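Local coordinates for protein PlaB phospholipase (Legionella pneumophila, PDB 6ZTI) that probably hydrolyses phospholipids through an alpha/beta-hydrolase domain, its activity being controlled by NAD(H)-mediated tetramerization, at residues Asn229-Lys234 / Met250-Pro255; Lys234-Gly239 / Met454-Leu459; Gly411-Arg416 / Ser438-Ile443; Asp464-Arg469 / Lys482-Lys487. All coordinates share one frame; numbering follows the deposited sequence.

Contact 1 of 4, residues Asn229-Lys234 / Met250-Pro255; sequences NYSLLK and MTRTQP
Over one face of the Tyr230 ring sits the methyl CG2 of Thr253, 3.6 Å from the ring centroid and displaced toward the rim at CZ, a CH-pi contact in which the two side chains cross at about a right angle. The same ring meets His134 edge-to-face, and its OH is bonded to the carbonyl of Asn177. The Arg252 guanidinium carries Tyr230 N over one face, while Ser231 OG lies near its plane at the edge and takes a weak bond from Arg252 NH1 at 3.3 Å; the firmer partner of this arginine is Glu451, a salt bridge through NH2. Threonine suits position 253 because its branches do different work. Thr253 OG1, between the backbone N and the carbonyl carbon (chi1 55°), accepts from Tyr230 N at 3.2 Å and is itself bonded to Met228 O, while the methyl faces the ring. Thr253 N returns a bond to Tyr230 O at 3.1 Å, and Leu232 and Thr251 exchange the next pair in the antiparallel hairpin. Met250 CE lies 4.1 Å from Leu233 CB. With a side-chain hydroxyl standing in for a backbone acceptor, the pairing continues one residue beyond the regular strands, at the open end of the hairpin.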
loop_
_atom_site.group_PDB
_atom_site.type_symbol
_atom_site.label_atom_id
_atom_site.label_comp_id
_atom_site.label_asym_id
_atom_site.label_seq_id
_atom_site.Cartn_x
_atom_site.Cartn_y
_atom_site.Cartn_z
ATOM N N ASN B 229 -14.032 9.754 -33.301
ATOM C CA ASN B 229 -13.177 10.635 -34.090
ATOM C C ASN B 229 -12.154 11.209 -33.120
ATOM O O ASN B 229 -12.481 12.075 -32.307
ATOM C CB ASN B 229 -13.986 11.747 -34.761
ATOM C CG ASN B 229 -15.050 11.217 -35.716
ATOM O OD1 ASN B 229 -14.741 10.654 -36.767
ATOM N ND2 ASN B 229 -16.304 11.422 -35.366
ATOM N N TYR B 230 -10.924 10.694 -33.159
ATOM C CA TYR B 230 -9.874 11.174 -32.271
ATOM C C TYR B 230 -8.530 11.011 -32.966
ATOM O O TYR B 230 -8.403 10.298 -33.964
ATOM C CB TYR B 230 -9.870 10.427 -30.933
ATOM C CG TYR B 230 -9.781 8.915 -31.070
ATOM C CD1 TYR B 230 -10.928 8.159 -31.234
ATOM C CD2 TYR B 230 -8.561 8.244 -31.024
ATOM C CE1 TYR B 230 -10.877 6.794 -31.359
ATOM C CE2 TYR B 230 -8.507 6.851 -31.141
ATOM C CZ TYR B 230 -9.681 6.142 -31.315
ATOM O OH TYR B 230 -9.699 4.778 -31.458
ATOM N N SER B 231 -7.513 11.642 -32.391
ATOM C CA SER B 231 -6.154 11.574 -32.904
ATOM C C SER B 231 -5.217 11.045 -31.835
ATOM O O SER B 231 -5.462 11.206 -30.639
ATOM C CB SER B 231 -5.670 12.934 -33.351
ATOM O OG SER B 231 -6.345 13.344 -34.533
ATOM N N LEU B 232 -4.138 10.414 -32.288
ATOM C CA LEU B 232 -3.009 10.038 -31.454
ATOM C C LEU B 232 -1.810 10.864 -31.907
ATOM O O LEU B 232 -1.384 10.758 -33.061
ATOM C CB LEU B 232 -2.714 8.543 -31.566
ATOM C CG LEU B 232 -1.377 8.081 -30.995
ATOM C CD1 LEU B 232 -1.275 8.426 -29.531
ATOM C CD2 LEU B 232 -1.195 6.587 -31.199
ATOM N N LEU B 233 -1.287 11.693 -31.007
ATOM C CA LEU B 233 -0.133 12.545 -31.263
ATOM C C LEU B 233 1.050 11.940 -30.535
ATOM O O LEU B 233 1.005 11.759 -29.310
ATOM C CB LEU B 233 -0.388 13.973 -30.791
ATOM C CG LEU B 233 0.796 14.950 -30.705
ATOM C CD1 LEU B 233 1.320 15.339 -32.074
ATOM C CD2 LEU B 233 0.364 16.183 -29.969
ATOM N N LYS B 234 2.088 11.601 -31.291
ATOM C CA LYS B 234 3.332 11.090 -30.736
ATOM C C LYS B 234 4.380 12.194 -30.778
ATOM O O LYS B 234 4.677 12.736 -31.852
ATOM C CB LYS B 234 3.828 9.874 -31.511
ATOM C CG LYS B 234 2.959 8.647 -31.413
ATOM C CD LYS B 234 3.617 7.496 -32.177
ATOM C CE LYS B 234 2.743 6.252 -32.223
ATOM N NZ LYS B 234 2.583 5.623 -30.880
ATOM N N MET B 250 1.176 12.746 -36.003
ATOM C CA MET B 250 -0.223 12.655 -35.615
ATOM C C MET B 250 -0.936 11.696 -36.551
ATOM O O MET B 250 -0.746 11.745 -37.770
ATOM C CB MET B 250 -0.897 14.025 -35.635
ATOM C CG MET B 250 -2.351 13.998 -35.173
ATOM S SD MET B 250 -3.100 15.635 -35.116
ATOM C CE MET B 250 -2.544 16.211 -33.523
ATOM N N THR B 251 -1.732 10.813 -35.971
ATOM C CA THR B 251 -2.560 9.892 -36.731
ATOM C C THR B 251 -3.982 10.019 -36.213
ATOM O O THR B 251 -4.213 10.281 -35.028
ATOM C CB THR B 251 -2.072 8.440 -36.628
ATOM O OG1 THR B 251 -2.096 8.017 -35.266
ATOM C CG2 THR B 251 -0.648 8.309 -37.155
ATOM N N ARG B 252 -4.934 9.868 -37.116
ATOM C CA ARG B 252 -6.331 10.085 -36.797
ATOM C C ARG B 252 -7.162 8.907 -37.284
ATOM O O ARG B 252 -6.849 8.279 -38.299
ATOM C CB ARG B 252 -6.807 11.400 -37.432
ATOM C CG ARG B 252 -8.043 11.937 -36.838
ATOM C CD ARG B 252 -8.378 13.296 -37.388
ATOM N NE ARG B 252 -9.783 13.586 -37.154
ATOM C CZ ARG B 252 -10.277 14.082 -36.027
ATOM N NH1 ARG B 252 -9.485 14.382 -35.009
ATOM N NH2 ARG B 252 -11.581 14.293 -35.931
ATOM N N THR B 253 -8.225 8.607 -36.544
ATOM C CA THR B 253 -9.167 7.589 -36.971
ATOM C C THR B 253 -9.887 8.048 -38.234
ATOM O O THR B 253 -9.932 9.237 -38.550
ATOM C CB THR B 253 -10.202 7.319 -35.883
ATOM O OG1 THR B 253 -10.834 8.555 -35.522
ATOM C CG2 THR B 253 -9.569 6.726 -34.658
ATOM N N GLN B 254 -10.470 7.090 -38.946
ATOM C CA GLN B 254 -11.328 7.423 -40.063
ATOM C C GLN B 254 -12.589 8.100 -39.541
ATOM O O GLN B 254 -12.976 7.895 -38.392
ATOM C CB GLN B 254 -11.684 6.168 -40.850
ATOM C CG GLN B 254 -10.489 5.534 -41.535
ATOM C CD GLN B 254 -9.881 6.446 -42.576
ATOM O OE1 GLN B 254 -8.705 6.816 -42.495
ATOM N NE2 GLN B 254 -10.684 6.820 -43.560
ATOM N N PRO B 255 -13.237 8.921 -40.359
ATOM C CA PRO B 255 -14.461 9.587 -39.907
ATOM C C PRO B 255 -15.515 8.582 -39.470
ATOM O O PRO B 255 -15.767 7.579 -40.145
ATOM C CB PRO B 255 -14.922 10.365 -41.149
ATOM C CG PRO B 255 -13.705 10.509 -42.001
ATOM C CD PRO B 255 -12.901 9.269 -41.754
HETATM O O HOH W 1 -12.074 10.858 -37.550
HETATM O O HOH W 2 0.834 9.102 -34.200
#

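Contact 2 of 4, residues Lys234-Gly239 / Met454-Leu459; sequences KLHQEG and MVEIML
His236 leans across onto Met458 and Glu456. Its CG is anti to the carbonyl carbon (chi1 -74°), which sets it beside the backbone N. CG passes 4.1 Å from Met458 CB, and CD2 comes closer to that same atom, at 3.5 Å. CE1 meets the methyl CE of Met458, whose sulfur SD lies over the centre of the ring face, 4.2 Å from its centroid, a sulfur-aromatic contact suited to a long, polarisable side chain. At the tip, Glu456 OE2 lies in plane at the ring edge, 3.8 Å from NE2, with ring and carboxylate nearly coplanar. NE2 is buried without a hydrogen-bonding partner. OE2 accepts instead from Lys234, whose chain bends at chi4 (-68°) to place NZ 3.3 Å away in a weak salt bridge; OE1 of Glu456 pairs with Arg346. On the other face Leu235 CD1 packs on Ile457 CG1 at 4.0 Å, with Phe415 against Leu235 and Leu434 against Ile457. Between the faces, Leu235 N donates to Glu456 O, and Leu235 O accepts from Met458 N at 2.9 Å. Such alternating bonds are those of parallel beta strands, here joining a hairpin inserted between two strands of the alpha/beta-hydrolase sheet to strand 452-463 of the mixed C-terminal sheet.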
loop_
_atom_site.group_PDB
_atom_site.type_symbol
_atom_site.label_atom_id
_atom_site.label_comp_id
_atom_site.label_asym_id
_atom_site.label_seq_id
_atom_site.Cartn_x
_atom_site.Cartn_y
_atom_site.Cartn_z
ATOM N N LYS B 234 2.088 11.601 -31.291
ATOM C CA LYS B 234 3.332 11.090 -30.736
ATOM C C LYS B 234 4.380 12.194 -30.778
ATOM O O LYS B 234 4.677 12.736 -31.852
ATOM C CB LYS B 234 3.828 9.874 -31.511
ATOM C CG LYS B 234 2.959 8.647 -31.413
ATOM C CD LYS B 234 3.617 7.496 -32.177
ATOM C CE LYS B 234 2.743 6.252 -32.223
ATOM N NZ LYS B 234 2.583 5.623 -30.880
ATOM N N LEU B 235 4.937 12.513 -29.611
ATOM C CA LEU B 235 6.014 13.487 -29.451
ATOM C C LEU B 235 7.225 12.750 -28.906
ATOM O O LEU B 235 7.212 12.296 -27.754
ATOM C CB LEU B 235 5.626 14.616 -28.501
ATOM C CG LEU B 235 4.316 15.341 -28.776
ATOM C CD1 LEU B 235 4.084 16.388 -27.691
ATOM C CD2 LEU B 235 4.338 15.966 -30.163
ATOM N N HIS B 236 8.275 12.664 -29.720
ATOM C CA HIS B 236 9.473 11.909 -29.392
ATOM C C HIS B 236 10.647 12.859 -29.292
ATOM O O HIS B 236 10.904 13.639 -30.216
ATOM C CB HIS B 236 9.746 10.829 -30.435
ATOM C CG HIS B 236 8.815 9.662 -30.338
ATOM N ND1 HIS B 236 9.013 8.490 -31.037
ATOM C CD2 HIS B 236 7.680 9.488 -29.619
ATOM C CE1 HIS B 236 8.038 7.644 -30.751
ATOM N NE2 HIS B 236 7.218 8.225 -29.890
ATOM N N GLN B 237 11.357 12.772 -28.175
ATOM C CA GLN B 237 12.459 13.668 -27.887
ATOM C C GLN B 237 13.712 13.178 -28.588
ATOM O O GLN B 237 14.027 11.983 -28.576
ATOM C CB GLN B 237 12.699 13.745 -26.381
ATOM C CG GLN B 237 13.746 14.752 -25.952
ATOM C CD GLN B 237 13.813 14.875 -24.445
ATOM O OE1 GLN B 237 14.036 13.889 -23.738
ATOM N NE2 GLN B 237 13.610 16.080 -23.945
ATOM N N GLU B 238 14.425 14.110 -29.197
ATOM C CA GLU B 238 15.696 13.837 -29.844
ATOM C C GLU B 238 16.714 14.850 -29.343
ATOM O O GLU B 238 16.356 15.880 -28.766
ATOM C CB GLU B 238 15.560 13.913 -31.369
ATOM C CG GLU B 238 16.269 12.790 -32.108
ATOM C CD GLU B 238 15.590 11.451 -31.919
ATOM O OE1 GLU B 238 16.281 10.499 -31.509
ATOM O OE2 GLU B 238 14.368 11.356 -32.172
ATOM N N GLY B 239 17.992 14.534 -29.547
ATOM C CA GLY B 239 19.062 15.449 -29.202
ATOM C C GLY B 239 20.197 14.825 -28.414
ATOM O O GLY B 239 19.973 14.073 -27.459
ATOM N N MET B 454 -5.192 11.549 -27.801
ATOM C CA MET B 454 -4.191 10.769 -27.082
ATOM C C MET B 454 -2.810 11.325 -27.399
ATOM O O MET B 454 -2.459 11.503 -28.564
ATOM C CB MET B 454 -4.287 9.298 -27.472
ATOM C CG MET B 454 -5.693 8.705 -27.218
ATOM S SD MET B 454 -6.004 7.221 -28.180
ATOM C CE MET B 454 -4.823 6.106 -27.466
ATOM N N VAL B 455 -2.043 11.631 -26.364
ATOM C CA VAL B 455 -0.750 12.285 -26.510
ATOM C C VAL B 455 0.284 11.375 -25.870
ATOM O O VAL B 455 0.342 11.253 -24.643
ATOM C CB VAL B 455 -0.729 13.681 -25.874
ATOM C CG1 VAL B 455 0.626 14.371 -26.117
ATOM C CG2 VAL B 455 -1.869 14.549 -26.424
ATOM N N GLU B 456 1.099 10.736 -26.691
ATOM C CA GLU B 456 2.176 9.894 -26.193
ATOM C C GLU B 456 3.471 10.692 -26.258
ATOM O O GLU B 456 3.915 11.066 -27.345
ATOM C CB GLU B 456 2.296 8.605 -27.004
ATOM C CG GLU B 456 3.405 7.696 -26.516
ATOM C CD GLU B 456 3.506 6.416 -27.322
ATOM O OE1 GLU B 456 2.715 5.488 -27.068
ATOM O OE2 GLU B 456 4.374 6.348 -28.217
ATOM N N ILE B 457 4.078 10.949 -25.106
ATOM C CA ILE B 457 5.334 11.691 -25.045
ATOM C C ILE B 457 6.434 10.721 -24.627
ATOM O O ILE B 457 6.372 10.131 -23.540
ATOM C CB ILE B 457 5.240 12.889 -24.090
ATOM C CG1 ILE B 457 4.150 13.868 -24.556
ATOM C CG2 ILE B 457 6.597 13.584 -24.006
ATOM C CD1 ILE B 457 3.633 14.733 -23.497
ATOM N N MET B 458 7.427 10.535 -25.495
ATOM C CA MET B 458 8.569 9.668 -25.221
ATOM C C MET B 458 9.817 10.525 -25.020
ATOM O O MET B 458 10.296 11.167 -25.964
ATOM C CB MET B 458 8.790 8.673 -26.358
ATOM C CG MET B 458 9.910 7.667 -26.057
ATOM S SD MET B 458 10.532 6.786 -27.492
ATOM C CE MET B 458 9.296 5.507 -27.667
ATOM N N LEU B 459 10.362 10.503 -23.804
ATOM C CA LEU B 459 11.595 11.206 -23.470
ATOM C C LEU B 459 12.802 10.292 -23.624
ATOM O O LEU B 459 12.695 9.068 -23.518
ATOM C CB LEU B 459 11.540 11.729 -22.032
ATOM C CG LEU B 459 10.375 12.640 -21.643
ATOM C CD1 LEU B 459 10.581 13.188 -20.265
ATOM C CD2 LEU B 459 10.234 13.773 -22.635
#

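Contact 3 of 4, residues Gly411-Arg416 / Ser438-Ile443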
loop_
_atom_site.group_PDB
_atom_site.type_symbol
_atom_site.label_atom_id
_atom_site.label_comp_id
_atom_site.label_asym_id
_atom_site.label_seq_id
_atom_site.Cartn_x
_atom_site.Cartn_y
_atom_site.Cartn_z
ATOM N N GLY B 411 -2.623 32.627 -31.013
ATOM C CA GLY B 411 -3.057 31.278 -31.292
ATOM C C GLY B 411 -2.187 30.201 -30.690
ATOM O O GLY B 411 -2.422 29.022 -30.964
ATOM N N ASN B 412 -1.209 30.562 -29.858
ATOM C CA ASN B 412 -0.229 29.597 -29.379
ATOM C C ASN B 412 -0.811 28.675 -28.319
ATOM O O ASN B 412 -1.539 29.106 -27.419
ATOM C CB ASN B 412 0.999 30.302 -28.809
ATOM C CG ASN B 412 1.838 30.982 -29.883
ATOM O OD1 ASN B 412 1.593 30.820 -31.080
ATOM N ND2 ASN B 412 2.849 31.737 -29.453
ATOM N N LEU B 413 -0.467 27.392 -28.430
ATOM C CA LEU B 413 -0.735 26.414 -27.393
ATOM C C LEU B 413 0.373 25.377 -27.437
ATOM O O LEU B 413 0.743 24.913 -28.516
ATOM C CB LEU B 413 -2.086 25.719 -27.583
ATOM C CG LEU B 413 -2.404 24.614 -26.577
ATOM C CD1 LEU B 413 -2.528 25.178 -25.186
ATOM C CD2 LEU B 413 -3.708 23.910 -26.986
ATOM N N GLY B 414 0.861 24.985 -26.263
ATOM C CA GLY B 414 1.939 24.027 -26.197
ATOM C C GLY B 414 1.912 23.184 -24.939
ATOM O O GLY B 414 1.053 23.345 -24.065
ATOM N N PHE B 415 2.852 22.240 -24.887
ATOM C CA PHE B 415 3.096 21.399 -23.726
ATOM C C PHE B 415 4.532 21.575 -23.259
ATOM O O PHE B 415 5.446 21.746 -24.067
ATOM C CB PHE B 415 2.912 19.907 -24.024
ATOM C CG PHE B 415 1.583 19.548 -24.569
ATOM C CD1 PHE B 415 0.433 20.013 -23.982
ATOM C CD2 PHE B 415 1.485 18.705 -25.657
ATOM C CE1 PHE B 415 -0.795 19.661 -24.476
ATOM C CE2 PHE B 415 0.248 18.354 -26.160
ATOM C CZ PHE B 415 -0.887 18.838 -25.571
ATOM N N ARG B 416 4.732 21.480 -21.952
ATOM C CA ARG B 416 6.059 21.341 -21.380
ATOM C C ARG B 416 6.004 20.207 -20.365
ATOM O O ARG B 416 5.100 20.164 -19.518
ATOM C CB ARG B 416 6.536 22.644 -20.740
ATOM C CG ARG B 416 7.766 22.473 -19.895
ATOM C CD ARG B 416 8.355 23.815 -19.408
ATOM N NE ARG B 416 9.314 24.379 -20.366
ATOM C CZ ARG B 416 10.324 25.196 -20.053
ATOM N NH1 ARG B 416 10.536 25.559 -18.791
ATOM N NH2 ARG B 416 11.143 25.637 -21.007
ATOM N N SER B 438 2.711 24.411 -30.458
ATOM C CA SER B 438 1.690 24.207 -31.464
ATOM C C SER B 438 0.828 25.458 -31.546
ATOM O O SER B 438 1.186 26.522 -31.028
ATOM C CB SER B 438 0.855 22.966 -31.137
ATOM O OG SER B 438 0.092 22.619 -32.264
ATOM N N SER B 439 -0.324 25.311 -32.201
ATOM C CA SER B 439 -1.235 26.412 -32.466
ATOM C C SER B 439 -2.664 25.887 -32.423
ATOM O O SER B 439 -2.921 24.729 -32.764
ATOM C CB SER B 439 -0.944 27.052 -33.826
ATOM O OG SER B 439 -1.817 28.141 -34.092
ATOM N N LEU B 440 -3.590 26.743 -31.990
ATOM C CA LEU B 440 -5.019 26.505 -32.155
ATOM C C LEU B 440 -5.600 27.296 -33.320
ATOM O O LEU B 440 -6.823 27.336 -33.480
ATOM C CB LEU B 440 -5.786 26.851 -30.872
ATOM C CG LEU B 440 -5.748 25.857 -29.703
ATOM C CD1 LEU B 440 -6.735 26.281 -28.629
ATOM C CD2 LEU B 440 -6.029 24.418 -30.137
ATOM N N ALA B 441 -4.757 27.930 -34.132
ATOM C CA ALA B 441 -5.230 28.740 -35.245
ATOM C C ALA B 441 -5.147 28.038 -36.596
ATOM O O ALA B 441 -5.675 28.568 -37.581
ATOM C CB ALA B 441 -4.444 30.053 -35.318
ATOM N N ASP B 442 -4.514 26.875 -36.676
ATOM C CA ASP B 442 -4.365 26.164 -37.936
ATOM C C ASP B 442 -5.370 25.013 -38.000
ATOM O O ASP B 442 -6.140 24.768 -37.067
ATOM C CB ASP B 442 -2.926 25.656 -38.102
ATOM C CG ASP B 442 -1.873 26.759 -37.911
ATOM O OD1 ASP B 442 -2.206 27.961 -38.005
ATOM O OD2 ASP B 442 -0.697 26.415 -37.673
ATOM N N ILE B 443 -5.371 24.302 -39.134
ATOM C CA ILE B 443 -6.147 23.068 -39.247
ATOM C C ILE B 443 -5.364 21.866 -38.741
ATOM O O ILE B 443 -5.921 20.759 -38.670
ATOM C CB ILE B 443 -6.611 22.815 -40.698
ATOM C CG1 ILE B 443 -5.418 22.527 -41.615
ATOM C CG2 ILE B 443 -7.419 24.008 -41.218
ATOM C CD1 ILE B 443 -5.783 22.422 -43.092
HETATM O O HOH W 3 -0.038 29.877 -33.215
#
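At the open end of the antiparallel hairpin made by strands 412-419 and 429-439, Gly411 meets Leu440 and Leu413 meets Ser438. Gly411 O accepts from Leu440 N at 2.8 Å, beyond the last regular pair. Glycine fits here: its phi is positive (82°), and its side-chain-less CA is turned toward Ser439 and Ala441. Leu413 and Ser438 form a hydrogen-bonded pair whose two bonds differ in geometry. Ser438 N reaches Leu413 O at 2.8 Å, whereas Leu413 N approaches Ser438 O at 3.2 Å from well above the carbonyl plane; that oxygen also accepts from the hydroxyl of Tyr368. Asn412 and Ser439, the adjoining non-hydrogen-bonded pair, are linked through a water that donates to Asn412 OD1 at 2.8 Å and lies 2.6 Å from Ser439 OG. Asn412 ND2 is held by the carbonyl of Gly365. Ser439 OG, anti to its own backbone N (chi1 -179°), also accepts from Ala441 N at 2.9 Å. On the other face Leu413 CD2 packs obliquely on CG and CD2 of Leu440, 3.9 Å from CG, with Ile404 of helix 397-404 against both leucines. Leu413 also lies about 4 Å, side chain to side chain, from Leu362 and Leu373, which bind NAD(+), so this hairpin end probably lies just behind the nucleotide site. The bond from Ala441 N to Ser439 OG defines an ST turn, found here just where strand 429-439 ends.

Contact 4 of 4, residues Asp464-Arg469 / Lys482-Lys487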
loop_
_atom_site.group_PDB
_atom_site.type_symbol
_atom_site.label_atom_id
_atom_site.label_comp_id
_atom_site.label_asym_id
_atom_site.label_seq_id
_atom_site.Cartn_x
_atom_site.Cartn_y
_atom_site.Cartn_z
ATOM N N ASP B 464 24.644 9.180 -17.563
ATOM C CA ASP B 464 25.970 9.766 -17.486
ATOM C C ASP B 464 27.052 8.696 -17.595
ATOM O O ASP B 464 26.909 7.571 -17.102
ATOM C CB ASP B 464 26.124 10.531 -16.179
ATOM C CG ASP B 464 27.300 11.477 -16.199
ATOM O OD1 ASP B 464 28.456 11.009 -16.064
ATOM O OD2 ASP B 464 27.059 12.689 -16.363
ATOM N N ARG B 465 28.162 9.068 -18.233
ATOM C CA ARG B 465 29.227 8.101 -18.460
ATOM C C ARG B 465 29.819 7.566 -17.163
ATOM O O ARG B 465 30.461 6.514 -17.182
ATOM C CB ARG B 465 30.327 8.716 -19.329
ATOM C CG ARG B 465 29.837 9.002 -20.729
ATOM C CD ARG B 465 30.926 9.387 -21.695
ATOM N NE ARG B 465 30.345 9.787 -22.977
ATOM C CZ ARG B 465 30.969 9.702 -24.145
ATOM N NH1 ARG B 465 32.205 9.217 -24.214
ATOM N NH2 ARG B 465 30.349 10.097 -25.249
ATOM N N THR B 466 29.596 8.237 -16.032
ATOM C CA THR B 466 30.151 7.745 -14.778
ATOM C C THR B 466 29.554 6.407 -14.366
ATOM O O THR B 466 30.205 5.653 -13.633
ATOM C CB THR B 466 29.942 8.779 -13.675
ATOM O OG1 THR B 466 30.746 9.929 -13.951
ATOM C CG2 THR B 466 30.334 8.214 -12.317
ATOM N N VAL B 467 28.343 6.083 -14.831
ATOM C CA VAL B 467 27.718 4.823 -14.439
ATOM C C VAL B 467 28.651 3.642 -14.676
ATOM O O VAL B 467 28.586 2.639 -13.953
ATOM C CB VAL B 467 26.369 4.663 -15.173
ATOM C CG1 VAL B 467 25.799 3.268 -14.988
ATOM C CG2 VAL B 467 25.377 5.714 -14.662
ATOM N N PHE B 468 29.536 3.732 -15.668
ATOM C CA PHE B 468 30.524 2.682 -15.898
ATOM C C PHE B 468 31.745 3.282 -16.576
ATOM O O PHE B 468 31.634 3.874 -17.655
ATOM C CB PHE B 468 29.945 1.543 -16.753
ATOM C CG PHE B 468 30.602 0.211 -16.519
ATOM C CD1 PHE B 468 31.982 0.078 -16.562
ATOM C CD2 PHE B 468 29.835 -0.913 -16.264
ATOM C CE1 PHE B 468 32.594 -1.159 -16.350
ATOM C CE2 PHE B 468 30.425 -2.152 -16.043
ATOM C CZ PHE B 468 31.815 -2.278 -16.086
ATOM N N ARG B 469 32.905 3.111 -15.951
ATOM C CA ARG B 469 34.186 3.485 -16.532
ATOM C C ARG B 469 35.142 2.304 -16.402
ATOM O O ARG B 469 34.971 1.441 -15.539
ATOM C CB ARG B 469 34.782 4.728 -15.838
ATOM C CG ARG B 469 33.905 5.983 -15.880
ATOM C CD ARG B 469 34.074 6.761 -17.184
ATOM N NE ARG B 469 33.258 6.208 -18.263
ATOM C CZ ARG B 469 33.387 6.533 -19.549
ATOM N NH1 ARG B 469 34.309 7.403 -19.926
ATOM N NH2 ARG B 469 32.592 5.986 -20.466
ATOM N N LYS B 482 30.702 11.191 -8.993
ATOM C CA LYS B 482 30.606 12.531 -9.562
ATOM C C LYS B 482 30.337 12.448 -11.062
ATOM O O LYS B 482 31.121 11.816 -11.784
ATOM C CB LYS B 482 31.900 13.303 -9.307
ATOM C CG LYS B 482 31.902 14.196 -8.065
ATOM C CD LYS B 482 31.340 13.508 -6.824
ATOM C CE LYS B 482 29.976 14.083 -6.444
ATOM N NZ LYS B 482 29.408 13.454 -5.214
ATOM N N PRO B 483 29.270 13.065 -11.571
ATOM C CA PRO B 483 28.992 12.984 -13.010
ATOM C C PRO B 483 30.114 13.568 -13.852
ATOM O O PRO B 483 30.780 14.523 -13.455
ATOM C CB PRO B 483 27.715 13.812 -13.175
ATOM C CG PRO B 483 27.143 13.944 -11.810
ATOM C CD PRO B 483 28.285 13.904 -10.870
ATOM N N THR B 484 30.293 12.992 -15.047
ATOM C CA THR B 484 31.175 13.590 -16.041
ATOM C C THR B 484 30.523 14.768 -16.747
ATOM O O THR B 484 31.232 15.653 -17.231
ATOM C CB THR B 484 31.579 12.566 -17.099
ATOM O OG1 THR B 484 30.451 12.291 -17.942
ATOM C CG2 THR B 484 32.048 11.279 -16.453
ATOM N N GLY B 485 29.191 14.799 -16.812
ATOM C CA GLY B 485 28.489 15.792 -17.594
ATOM C C GLY B 485 28.276 15.413 -19.043
ATOM O O GLY B 485 27.654 16.186 -19.783
ATOM N N LYS B 486 28.790 14.261 -19.469
ATOM C CA LYS B 486 28.573 13.722 -20.805
ATOM C C LYS B 486 27.777 12.427 -20.707
ATOM O O LYS B 486 28.025 11.598 -19.825
ATOM C CB LYS B 486 29.906 13.459 -21.515
ATOM C CG LYS B 486 30.614 14.711 -22.009
ATOM C CD LYS B 486 31.679 15.183 -21.039
ATOM C CE LYS B 486 32.430 16.394 -21.586
ATOM N NZ LYS B 486 31.538 17.576 -21.804
ATOM N N LYS B 487 26.833 12.249 -21.622
ATOM C CA LYS B 487 25.958 11.087 -21.603
ATOM C C LYS B 487 26.522 9.984 -22.494
ATOM O O LYS B 487 27.359 10.224 -23.365
ATOM C CB LYS B 487 24.551 11.464 -22.069
ATOM C CG LYS B 487 24.464 11.749 -23.565
ATOM C CD LYS B 487 23.057 12.139 -23.992
ATOM C CE LYS B 487 22.872 11.965 -25.490
ATOM N NZ LYS B 487 24.028 12.526 -26.260
#
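Asp464 turns its carboxylate on the loop at Thr484 and Gly485. OD1 accepts three times: from Thr484 N at 2.9 Å on its syn side, somewhat out of the carboxylate plane (23°), from Thr484 OG1 at 3.0 Å from above that plane, and from Thr466 N of its own segment through the anti lone pair. OD2 receives Gly485 N at 3.0 Å on its syn lone pair and also bonds the hydroxyl of Ser424. Aspartate suits the site because a short carboxylate with two acceptor oxygens can take several N-H and O-H donors of a turn at once. The bond to Thr466 N makes an Asx turn that opens the 3-10 segment 465-467; across from it, Thr484 OG1 accepts from Lys486 N in an ST turn. Thr466 OG1 donates to Lys482 O at 2.9 Å. Arg465 N bonds Lys486 O at 3.0 Å, and the extended side chain carries NE to within 3.0 Å of Lys487 O, above that carbonyl's plane though close to the guanidinium's own. Arg465 NH1 makes a salt bridge to Asp82 of a second subunit, whose carboxylate also pairs with Arg469. Phe468 and Arg469 pair antiparallel with a strand of that subunit.

How the contacts relate
Contacts 1 and 2 share strand 231-238 and Lys234: its antiparallel partner lies along one edge and its parallel partner along the other, and Leu233 is tied by its backbone to Met454 and Glu456 of the latter. Contact 2 is the buried member, with a charged and aromatic face and a mainly aliphatic one. Contact 3 belongs to the same mixed sheet and reaches contact 2 through Phe415, which packs on Val455 and Leu235; it lies nearest the nucleotide site. Contacts 1 and 3 are partly buried hairpin ends. Contact 4, at the surface and far from the chain's centre, is held mostly by polar bonds in loops; it touches contact 2 only through Lys487 and Gly239, and faces another subunit.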